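Side-chain contact in Avidin/streptavidin (PDB 3SZH), which probably binds biotin with high affinity, as a dimeric member of the avidin family from a psychrophilic bacterium: residues N102-S106 with P107-L111. Residues are numbered along the deposited sequence; the frame is centred on the assembly and turned at random.
Sequences NGSSS and PSQIL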
# COMPACT_ATOMS: atom_id res chain seq x y z
N ASN B 102 -1.05 -11.67 9.34
CA ASN B 102 -2.24 -11.78 10.20
C ASN B 102 -1.82 -12.34 11.56
O ASN B 102 -1.05 -13.30 11.61
CB ASN B 102 -3.27 -12.65 9.48
CG ASN B 102 -4.55 -12.83 10.25
OD1 ASN B 102 -4.88 -12.06 11.16
ND2 ASN B 102 -5.32 -13.85 9.86
N GLY B 103 -2.29 -11.73 12.65
CA GLY B 103 -1.98 -12.20 14.00
C GLY B 103 -0.72 -11.63 14.59
O GLY B 103 -0.34 -12.05 15.70
N SER B 104 -0.07 -10.68 13.91
CA SER B 104 1.14 -10.08 14.46
C SER B 104 0.87 -9.31 15.75
O SER B 104 -0.25 -8.84 15.98
CB SER B 104 1.80 -9.15 13.44
OG SER B 104 2.29 -9.88 12.32
N SER B 105 1.90 -9.18 16.58
CA SER B 105 1.77 -8.45 17.84
C SER B 105 2.81 -7.36 18.02
O SER B 105 2.68 -6.54 18.93
CB SER B 105 1.80 -9.40 19.05
OG SER B 105 2.96 -10.20 18.98
N SER B 106 3.82 -7.35 17.16
CA SER B 106 4.93 -6.40 17.25
C SER B 106 5.33 -5.85 15.88
O SER B 106 5.38 -6.61 14.91
CB SER B 106 6.14 -7.06 17.92
OG SER B 106 7.26 -6.20 17.87
N PRO B 107 5.63 -4.54 15.80
CA PRO B 107 6.15 -3.98 14.54
C PRO B 107 7.39 -4.71 14.02
O PRO B 107 7.63 -4.70 12.82
CB PRO B 107 6.49 -2.54 14.90
CG PRO B 107 5.71 -2.25 16.12
CD PRO B 107 5.52 -3.52 16.85
N SER B 108 8.18 -5.30 14.92
CA SER B 108 9.37 -6.06 14.52
C SER B 108 9.03 -7.26 13.64
O SER B 108 9.91 -7.79 12.95
CB SER B 108 10.15 -6.52 15.76
OG SER B 108 9.39 -7.43 16.54
N GLN B 109 7.77 -7.69 13.65
CA GLN B 109 7.34 -8.84 12.84
C GLN B 109 7.01 -8.46 11.40
O GLN B 109 6.77 -9.35 10.58
CB GLN B 109 6.15 -9.54 13.49
CG GLN B 109 6.48 -10.25 14.79
CD GLN B 109 5.24 -10.72 15.46
OE1 GLN B 109 4.33 -9.94 15.68
NE2 GLN B 109 5.17 -12.02 15.77
N ILE B 110 6.98 -7.17 11.09
CA ILE B 110 6.73 -6.71 9.72
C ILE B 110 8.02 -6.85 8.94
O ILE B 110 9.06 -6.33 9.34
CB ILE B 110 6.19 -5.27 9.73
CG1 ILE B 110 4.82 -5.21 10.43
CG2 ILE B 110 6.09 -4.74 8.31
CD1 ILE B 110 4.32 -3.81 10.68
N LEU B 111 7.98 -7.69 7.90
CA LEU B 111 9.16 -7.98 7.11
C LEU B 111 9.34 -6.89 6.06
O LEU B 111 8.37 -6.33 5.56
CB LEU B 111 9.03 -9.35 6.43
CG LEU B 111 8.82 -10.56 7.36
CD1 LEU B 111 8.78 -11.85 6.57
CD2 LEU B 111 9.90 -10.63 8.43
O HOH W 1 2.22 -12.45 17.32
O HOH W 2 3.97 -9.07 10.36
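Gln109 folds back on Ser105 and Ser106 in a local contact within one loop, the connection between barrel strands 92-101 and 111-119. Its amide oxygen takes two backbone N-H groups. The bond from Ser105 N to Gln109 OE1 is 2.7 Å long, nearly straight at 166°, and lies in the carbonyl plane. The second, from Ser106 N to Gln109 OE1, measures 3.0 Å and comes in tilted from that plane. CG lies anti to the carbonyl carbon (chi1 -68°) and the chain runs extended to CD, so the amide reaches back to the backbone of Ser105 and Ser106. NE2 makes a weak bond to a water that also binds Gly103 O and Ser105 OG.

The backbone closes the same turn, Gln109 N giving a 2.9 Å bond to Ser106 O. Ser106 OG, anti to its own N (chi1 173°), meets Ser108 OG at 2.8 Å in a hydroxyl-hydroxyl hydrogen bond. Ser104 OG bonds Val101 O, and a second water joins this hydroxyl to Gln109 O, weakly at the latter. Ser104 also packs on Phe83 of the second subunit. This is a beta-hairpin loop with a short 3-10 turn at residues 107-109, joining the last two strands of the eight-stranded antiparallel avidin barrel.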